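Local coordinates for protein angel homolog 2 (Homo sapiens, PDB 6RW0), which hydrolyses 2',3'-cyclic phosphates, belongs to the CCR4 family of deadenylases, and probably binds mRNA 3'-untranslated regions, at residues H145-F158 with D169-I181. Numbering follows the deposited sequence.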
ATOM      1  N   HIS A 145     -17.759   6.277  -9.891  1.00 18.01           N
ATOM      2  CA  HIS A 145     -19.081   5.598  -9.850  1.00 22.70           C
ATOM      3  C   HIS A 145     -19.553   5.229 -11.261  1.00 23.73           C
ATOM      4  O   HIS A 145     -20.355   4.359 -11.349  1.00 23.97           O
ATOM      5  CB  HIS A 145     -20.081   6.307  -8.939  1.00 34.27           C
ATOM      6  CG  HIS A 145     -20.099   7.769  -9.053  1.00 39.39           C
ATOM      7  ND1 HIS A 145     -20.530   8.390 -10.185  1.00 46.84           N
ATOM      8  CD2 HIS A 145     -19.790   8.728  -8.166  1.00 42.24           C
ATOM      9  CE1 HIS A 145     -20.460   9.687 -10.008  1.00 49.07           C
ATOM     10  NE2 HIS A 145     -20.001   9.913  -8.783  1.00 47.46           N
ATOM     11  N   SER A 146     -19.040   5.861 -12.312  1.00 22.72           N
ATOM     12  CA  SER A 146     -19.295   5.492 -13.718  1.00 24.81           C
ATOM     13  C   SER A 146     -18.690   4.121 -14.045  1.00 23.24           C
ATOM     14  O   SER A 146     -19.145   3.528 -14.987  1.00 25.66           O
ATOM     15  CB  SER A 146     -18.782   6.551 -14.653  1.00 27.60           C
ATOM     16  OG  SER A 146     -17.374   6.552 -14.729  1.00 29.47           O
ATOM     17  N   LYS A 147     -17.635   3.683 -13.359  1.00 19.86           N
ATOM     18  CA  LYS A 147     -16.933   2.418 -13.672  1.00 20.41           C
ATOM     19  C   LYS A 147     -17.329   1.253 -12.764  1.00 20.09           C
ATOM     20  O   LYS A 147     -17.195   0.150 -13.205  1.00 20.12           O
ATOM     21  CB  LYS A 147     -15.423   2.624 -13.549  1.00 23.53           C
ATOM     22  CG  LYS A 147     -14.794   3.479 -14.631  1.00 29.00           C
ATOM     23  CD  LYS A 147     -14.720   2.808 -15.979  1.00 29.93           C
ATOM     24  CE  LYS A 147     -13.674   1.726 -16.093  1.00 29.23           C
ATOM     25  NZ  LYS A 147     -13.516   1.270 -17.495  1.00 29.13           N
ATOM     26  N   PHE A 148     -17.795   1.492 -11.548  1.00 18.32           N
ATOM     27  CA  PHE A 148     -18.104   0.379 -10.628  1.00 17.35           C
ATOM     28  C   PHE A 148     -19.267   0.686  -9.692  1.00 17.79           C
ATOM     29  O   PHE A 148     -19.534   1.831  -9.420  1.00 19.72           O
ATOM     30  CB  PHE A 148     -16.964   0.121  -9.629  1.00 17.69           C
ATOM     31  CG  PHE A 148     -15.601  -0.126 -10.208  1.00 17.03           C
ATOM     32  CD1 PHE A 148     -15.201  -1.395 -10.537  1.00 18.47           C
ATOM     33  CD2 PHE A 148     -14.714   0.910 -10.391  1.00 19.22           C
ATOM     34  CE1 PHE A 148     -13.946  -1.612 -11.051  1.00 20.26           C
ATOM     35  CE2 PHE A 148     -13.462   0.686 -10.923  1.00 21.09           C
ATOM     36  CZ  PHE A 148     -13.077  -0.577 -11.245  1.00 19.55           C
ATOM     37  N   SER A 149     -19.917  -0.372  -9.226  1.00 18.40           N
ATOM     38  CA  SER A 149     -20.812  -0.311  -8.083  1.00 17.38           C
ATOM     39  C   SER A 149     -20.141  -0.953  -6.876  1.00 17.60           C
ATOM     40  O   SER A 149     -19.291  -1.837  -7.006  1.00 20.02           O
ATOM     41  CB  SER A 149     -22.120  -1.064  -8.341  1.00 18.48           C
ATOM     42  OG  SER A 149     -22.872  -0.470  -9.388  1.00 21.89           O
ATOM     43  N   LEU A 150     -20.546  -0.521  -5.692  1.00 18.29           N
ATOM     44  CA  LEU A 150     -19.959  -1.004  -4.454  1.00 17.58           C
ATOM     45  C   LEU A 150     -20.768  -2.180  -3.926  1.00 18.07           C
ATOM     46  O   LEU A 150     -21.972  -2.052  -3.686  1.00 22.24           O
ATOM     47  CB  LEU A 150     -19.979   0.135  -3.446  1.00 18.05           C
ATOM     48  CG  LEU A 150     -19.390  -0.125  -2.068  1.00 18.19           C
ATOM     49  CD1 LEU A 150     -17.960  -0.603  -2.147  1.00 18.66           C
ATOM     50  CD2 LEU A 150     -19.522   1.173  -1.288  1.00 22.41           C
ATOM     51  N   LEU A 151     -20.098  -3.312  -3.714  1.00 16.63           N
ATOM     52  CA  LEU A 151     -20.760  -4.469  -3.126  1.00 18.31           C
ATOM     53  C   LEU A 151     -20.562  -4.548  -1.615  1.00 18.56           C
ATOM     54  O   LEU A 151     -21.497  -4.910  -0.891  1.00 21.57           O
ATOM     55  CB  LEU A 151     -20.259  -5.760  -3.778  1.00 18.33           C
ATOM     56  CG  LEU A 151     -20.492  -5.839  -5.288  1.00 17.48           C
ATOM     57  CD1 LEU A 151     -19.991  -7.165  -5.827  1.00 21.17           C
ATOM     58  CD2 LEU A 151     -21.958  -5.658  -5.604  1.00 20.38           C
ATOM     59  N   SER A 152     -19.363  -4.246  -1.122  1.00 18.13           N
ATOM     60  CA  SER A 152     -19.130  -4.290   0.313  1.00 16.55           C
ATOM     61  C   SER A 152     -17.915  -3.457   0.689  1.00 15.40           C
ATOM     62  O   SER A 152     -16.994  -3.257  -0.110  1.00 16.10           O
ATOM     63  CB  SER A 152     -18.949  -5.726   0.818  1.00 19.00           C
ATOM     64  OG  SER A 152     -17.803  -6.328   0.260  1.00 20.97           O
ATOM     65  N   VAL A 153     -17.940  -2.988   1.935  1.00 16.91           N
ATOM     66  CA  VAL A 153     -16.865  -2.219   2.547  1.00 15.53           C
ATOM     67  C   VAL A 153     -16.406  -2.988   3.774  1.00 15.37           C
ATOM     68  O   VAL A 153     -17.216  -3.304   4.655  1.00 17.98           O
ATOM     69  CB  VAL A 153     -17.351  -0.813   2.941  1.00 16.53           C
ATOM     70  CG1 VAL A 153     -16.189  -0.009   3.536  1.00 17.59           C
ATOM     71  CG2 VAL A 153     -17.978  -0.111   1.751  1.00 19.68           C
ATOM     72  N   ASN A 154     -15.105  -3.264   3.851  1.00 15.08           N
ATOM     73  CA  ASN A 154     -14.559  -4.212   4.819  1.00 13.69           C
ATOM     74  C   ASN A 154     -13.326  -3.607   5.467  1.00 14.72           C
ATOM     75  O   ASN A 154     -12.193  -3.824   5.011  1.00 14.24           O
ATOM     76  CB  ASN A 154     -14.274  -5.536   4.123  1.00 16.05           C
ATOM     77  CG  ASN A 154     -15.479  -6.028   3.332  1.00 19.56           C
ATOM     78  OD1 ASN A 154     -16.360  -6.669   3.885  1.00 23.32           O
ATOM     79  ND2 ASN A 154     -15.532  -5.700   2.048  1.00 21.02           N
ATOM     80  N   PRO A 155     -13.507  -2.835   6.533  1.00 13.45           N
ATOM     81  CA  PRO A 155     -12.356  -2.259   7.232  1.00 12.79           C
ATOM     82  C   PRO A 155     -11.602  -3.318   8.014  1.00 12.16           C
ATOM     83  O   PRO A 155     -12.161  -4.327   8.443  1.00 14.34           O
ATOM     84  CB  PRO A 155     -12.998  -1.236   8.177  1.00 14.21           C
ATOM     85  CG  PRO A 155     -14.368  -1.850   8.513  1.00 15.83           C
ATOM     86  CD  PRO A 155     -14.791  -2.486   7.186  1.00 14.52           C
ATOM     87  N   VAL A 156     -10.319  -3.048   8.256  1.00 13.58           N
ATOM     88  CA  VAL A 156      -9.467  -3.912   9.063  1.00 14.34           C
ATOM     89  C   VAL A 156      -8.753  -3.035  10.084  1.00 13.27           C
ATOM     90  O   VAL A 156      -8.081  -2.062   9.708  1.00 15.42           O
ATOM     91  CB  VAL A 156      -8.435  -4.650   8.197  1.00 16.70           C
ATOM     92  CG1 VAL A 156      -7.681  -5.666   9.015  1.00 18.57           C
ATOM     93  CG2 VAL A 156      -9.097  -5.326   6.999  1.00 18.05           C
ATOM     94  N   GLU A 157      -8.892  -3.364  11.364  1.00 13.80           N
ATOM     95  CA  GLU A 157      -8.129  -2.718  12.430  1.00 13.31           C
ATOM     96  C   GLU A 157      -7.049  -3.679  12.897  1.00 14.06           C
ATOM     97  O   GLU A 157      -7.359  -4.798  13.336  1.00 16.58           O
ATOM     98  CB  GLU A 157      -9.027  -2.349  13.611  1.00 14.93           C
ATOM     99  CG  GLU A 157      -9.995  -1.237  13.280  1.00 13.96           C
ATOM    100  CD  GLU A 157     -10.906  -0.833  14.423  1.00 16.75           C
ATOM    101  OE1 GLU A 157     -10.936  -1.516  15.477  1.00 19.52           O
ATOM    102  OE2 GLU A 157     -11.605   0.189  14.248  1.00 16.27           O
ATOM    103  N   PHE A 158      -5.785  -3.260  12.815  1.00 13.31           N
ATOM    104  CA  PHE A 158      -4.717  -4.137  13.276  1.00 12.45           C
ATOM    105  C   PHE A 158      -4.527  -4.077  14.787  1.00 13.79           C
ATOM    106  O   PHE A 158      -3.885  -4.971  15.349  1.00 14.31           O
ATOM    107  CB  PHE A 158      -3.391  -3.834  12.565  1.00 13.93           C
ATOM    108  CG  PHE A 158      -3.453  -3.948  11.049  1.00 12.99           C
ATOM    109  CD1 PHE A 158      -4.138  -4.983  10.423  1.00 13.85           C
ATOM    110  CD2 PHE A 158      -2.800  -3.027  10.257  1.00 14.48           C
ATOM    111  CE1 PHE A 158      -4.176  -5.075   9.035  1.00 15.11           C
ATOM    112  CE2 PHE A 158      -2.832  -3.121   8.891  1.00 14.44           C
ATOM    113  CZ  PHE A 158      -3.534  -4.141   8.274  1.00 14.44           C
ATOM    114  N   ASP A 169      -1.687   1.123  15.910  1.00 14.89           N
ATOM    115  CA  ASP A 169      -2.953   1.680  15.428  1.00 14.40           C
ATOM    116  C   ASP A 169      -3.179   1.571  13.924  1.00 15.16           C
ATOM    117  O   ASP A 169      -4.185   2.097  13.419  1.00 15.61           O
ATOM    118  CB  ASP A 169      -3.085   3.125  15.903  1.00 16.29           C
ATOM    119  CG  ASP A 169      -3.341   3.206  17.396  1.00 25.78           C
ATOM    120  OD1 ASP A 169      -4.261   2.498  17.889  1.00 27.39           O
ATOM    121  OD2 ASP A 169      -2.596   3.948  18.075  1.00 27.59           O
ATOM    122  N   ASN A 170      -2.352   0.827  13.212  1.00 13.63           N
ATOM    123  CA  ASN A 170      -2.475   0.765  11.765  1.00 12.93           C
ATOM    124  C   ASN A 170      -3.749   0.042  11.338  1.00 14.51           C
ATOM    125  O   ASN A 170      -4.354  -0.741  12.091  1.00 13.90           O
ATOM    126  CB  ASN A 170      -1.245   0.085  11.183  1.00 12.94           C
ATOM    127  CG  ASN A 170       0.027   0.764  11.606  1.00 14.09           C
ATOM    128  OD1 ASN A 170       0.634   0.391  12.617  1.00 14.62           O
ATOM    129  ND2 ASN A 170       0.414   1.811  10.873  1.00 17.47           N
ATOM    130  N   VAL A 171      -4.140   0.308  10.093  1.00 12.90           N
ATOM    131  CA  VAL A 171      -5.386  -0.196   9.541  1.00 13.15           C
ATOM    132  C   VAL A 171      -5.226  -0.608   8.080  1.00 13.87           C
ATOM    133  O   VAL A 171      -4.228  -0.319   7.416  1.00 14.07           O
ATOM    134  CB  VAL A 171      -6.538   0.829   9.652  1.00 13.48           C
ATOM    135  CG1 VAL A 171      -6.873   1.151  11.103  1.00 14.09           C
ATOM    136  CG2 VAL A 171      -6.198   2.118   8.885  1.00 14.97           C
ATOM    137  N   GLY A 172      -6.270  -1.283   7.594  1.00 14.42           N
ATOM    138  CA  GLY A 172      -6.432  -1.567   6.184  1.00 14.63           C
ATOM    139  C   GLY A 172      -7.889  -1.414   5.797  1.00 14.14           C
ATOM    140  O   GLY A 172      -8.762  -1.220   6.648  1.00 13.61           O
ATOM    141  N   LEU A 173      -8.145  -1.527   4.497  1.00 14.02           N
ATOM    142  CA  LEU A 173      -9.500  -1.383   3.976  1.00 12.72           C
ATOM    143  C   LEU A 173      -9.605  -2.228   2.719  1.00 13.37           C
ATOM    144  O   LEU A 173      -8.688  -2.220   1.893  1.00 14.72           O
ATOM    145  CB  LEU A 173      -9.831   0.078   3.670  1.00 13.10           C
ATOM    146  CG  LEU A 173     -11.261   0.363   3.218  1.00 13.32           C
ATOM    147  CD1 LEU A 173     -12.293   0.001   4.246  1.00 15.12           C
ATOM    148  CD2 LEU A 173     -11.354   1.856   2.865  1.00 15.83           C
ATOM    149  N   VAL A 174     -10.697  -2.979   2.598  1.00 13.09           N
ATOM    150  CA  VAL A 174     -10.928  -3.863   1.458  1.00 13.81           C
ATOM    151  C   VAL A 174     -12.317  -3.564   0.920  1.00 14.27           C
ATOM    152  O   VAL A 174     -13.303  -3.632   1.666  1.00 15.38           O
ATOM    153  CB  VAL A 174     -10.806  -5.348   1.844  1.00 14.00           C
ATOM    154  CG1 VAL A 174     -11.016  -6.226   0.626  1.00 16.73           C
ATOM    155  CG2 VAL A 174      -9.444  -5.618   2.498  1.00 14.95           C
ATOM    156  N   LEU A 175     -12.406  -3.214  -0.358  1.00 14.75           N
ATOM    157  CA  LEU A 175     -13.695  -3.031  -1.006  1.00 14.34           C
ATOM    158  C   LEU A 175     -13.914  -4.163  -1.996  1.00 15.14           C
ATOM    159  O   LEU A 175     -12.968  -4.666  -2.609  1.00 17.11           O
ATOM    160  CB  LEU A 175     -13.787  -1.705  -1.771  1.00 16.28           C
ATOM    161  CG  LEU A 175     -13.539  -0.396  -1.024  1.00 17.96           C
ATOM    162  CD1 LEU A 175     -13.983   0.801  -1.877  1.00 18.30           C
ATOM    163  CD2 LEU A 175     -14.188  -0.338   0.337  1.00 18.58           C
ATOM    164  N   LEU A 176     -15.167  -4.551  -2.166  1.00 14.97           N
ATOM    165  CA  LEU A 176     -15.554  -5.441  -3.245  1.00 15.48           C
ATOM    166  C   LEU A 176     -16.393  -4.616  -4.211  1.00 15.19           C
ATOM    167  O   LEU A 176     -17.398  -4.024  -3.803  1.00 16.41           O
ATOM    168  CB  LEU A 176     -16.323  -6.644  -2.719  1.00 17.02           C
ATOM    169  CG  LEU A 176     -16.500  -7.730  -3.780  1.00 18.64           C
ATOM    170  CD1 LEU A 176     -15.192  -8.400  -4.203  1.00 19.53           C
ATOM    171  CD2 LEU A 176     -17.476  -8.778  -3.265  1.00 19.75           C
ATOM    172  N   LEU A 177     -15.930  -4.534  -5.451  1.00 16.91           N
ATOM    173  CA  LEU A 177     -16.521  -3.661  -6.485  1.00 17.51           C
ATOM    174  C   LEU A 177     -17.068  -4.483  -7.649  1.00 18.20           C
ATOM    175  O   LEU A 177     -16.460  -5.444  -7.992  1.00 20.72           O
ATOM    176  CB  LEU A 177     -15.455  -2.706  -7.023  1.00 17.04           C
ATOM    177  CG  LEU A 177     -14.758  -1.809  -6.010  1.00 17.94           C
ATOM    178  CD1 LEU A 177     -13.741  -0.939  -6.712  1.00 20.11           C
ATOM    179  CD2 LEU A 177     -15.746  -0.944  -5.259  1.00 19.69           C
ATOM    180  N   GLN A 178     -18.188  -4.071  -8.224  1.00 19.13           N
ATOM    181  CA  GLN A 178     -18.768  -4.746  -9.394  1.00 17.93           C
ATOM    182  C   GLN A 178     -18.508  -3.854 -10.610  1.00 18.52           C
ATOM    183  O   GLN A 178     -19.026  -2.758 -10.633  1.00 17.48           O
ATOM    184  CB  GLN A 178     -20.260  -4.980  -9.209  1.00 20.32           C
ATOM    185  CG  GLN A 178     -20.872  -5.736 -10.374  1.00 25.08           C
ATOM    186  CD  GLN A 178     -20.249  -7.092 -10.551  1.00 28.78           C
ATOM    187  OE1 GLN A 178     -20.023  -7.808  -9.600  1.00 30.56           O
ATOM    188  NE2 GLN A 178     -19.919  -7.439 -11.774  1.00 33.42           N
ATOM    189  N   PRO A 179     -17.725  -4.289 -11.610  1.00 18.28           N
ATOM    190  CA  PRO A 179     -17.536  -3.500 -12.813  1.00 18.62           C
ATOM    191  C   PRO A 179     -18.888  -3.199 -13.479  1.00 19.69           C
ATOM    192  O   PRO A 179     -19.681  -4.065 -13.533  1.00 21.17           O
ATOM    193  CB  PRO A 179     -16.667  -4.394 -13.696  1.00 21.06           C
ATOM    194  CG  PRO A 179     -15.915  -5.228 -12.713  1.00 21.63           C
ATOM    195  CD  PRO A 179     -16.918  -5.497 -11.617  1.00 19.32           C
ATOM    196  N   LYS A 180     -19.087  -1.974 -13.955  1.00 20.84           N
ATOM    197  CA  LYS A 180     -20.346  -1.548 -14.600  1.00 25.05           C
ATOM    198  C   LYS A 180     -20.280  -1.828 -16.096  1.00 31.04           C
ATOM    199  O   LYS A 180     -19.867  -0.950 -16.813  1.00 35.03           O
ATOM    200  CB  LYS A 180     -20.557  -0.059 -14.365  1.00 27.63           C
ATOM    201  CG  LYS A 180     -21.230   0.267 -13.056  1.00 30.56           C
ATOM    202  CD  LYS A 180     -21.861   1.610 -13.037  1.00 29.87           C
ATOM    203  CE  LYS A 180     -22.402   1.931 -11.672  1.00 28.84           C
ATOM    204  NZ  LYS A 180     -22.835   3.334 -11.572  1.00 28.93           N
ATOM    205  N   ILE A 181     -20.675  -3.019 -16.517  1.00 32.94           N
ATOM    206  CA  ILE A 181     -20.724  -3.438 -17.948  1.00 40.69           C
ATOM    207  C   ILE A 181     -21.962  -4.320 -18.161  1.00 46.44           C
ATOM    208  O   ILE A 181     -22.528  -4.759 -17.150  1.00 49.15           O
ATOM    209  CB  ILE A 181     -19.434  -4.154 -18.383  1.00 45.50           C
ATOM    210  CG1 ILE A 181     -19.108  -5.353 -17.504  1.00 45.76           C
ATOM    211  CG2 ILE A 181     -18.256  -3.212 -18.440  1.00 47.70           C
ATOM    212  CD1 ILE A 181     -17.710  -5.807 -17.688  1.00 47.04           C
TER
HETATM  213  O   HOH W   1     -18.284   1.259 -16.929  1.00 36.65           O
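Backbone hydrogen bonds join strands 148-157 and 171-179 as an antiparallel pair, the outermost hydrogen-bonded pairs being Ser149 with Gln178 and Val156 with Gly172. The pairing slips by one residue at a classic beta bulge, where Leu151 and Ser152 both face Leu176: Leu151 N reaches Leu176 O at 2.8 Å, while Ser152 N reaches the same oxygen by a weak bond. Lys180 N to Lys147 O extends the bonding at one end, as Phe158 N to Asn170 O does at the other.

Asn154 bridges the strands through its side-chain amide. With CG anti to its own carbonyl carbon (chi1 -51°), the amide turns back along the strand, and ND2 donates to Val174 O at 3.1 Å, from above that carbonyl's plane, and almost straight to Ser152 OG at 3.0 Å. Replacing Asn154 by alanine would remove both side-chain bonds, and would probably leave Val174 O relying on the weak bond from Asn154 N and deprive the Ser152 hydroxyl of this donor. Where 145-147 leads into the strand, the chain of Lys180, extended beyond CG, carries NZ to His145 O (2.7 Å), its CE passing Ser149 OG, and a water links Ser146 O to Lys180 O.

Apolar contacts gather on the face bearing Phe148, Leu150 and Val153. Leu177 sets CD1 over the Phe148 ring, 4.1 Å from its centroid, a CH-pi contact, and turns CD2 to Leu150 CD1. Val153 CG1 meets Leu175 CD2 at 3.8 Å. Phe143 of strand 137-144 touches Phe148, Leu150 and Leu177, whereas Asn154 and Val156, on the reverse face, touch helix 203-220.

Backbone bonding thus holds this hairpin of the DNase I-like fold together, with apolar side chains predominating on the Phe148 face, while on the other Asn154 links Ser152, a bulge residue, to Val174 O.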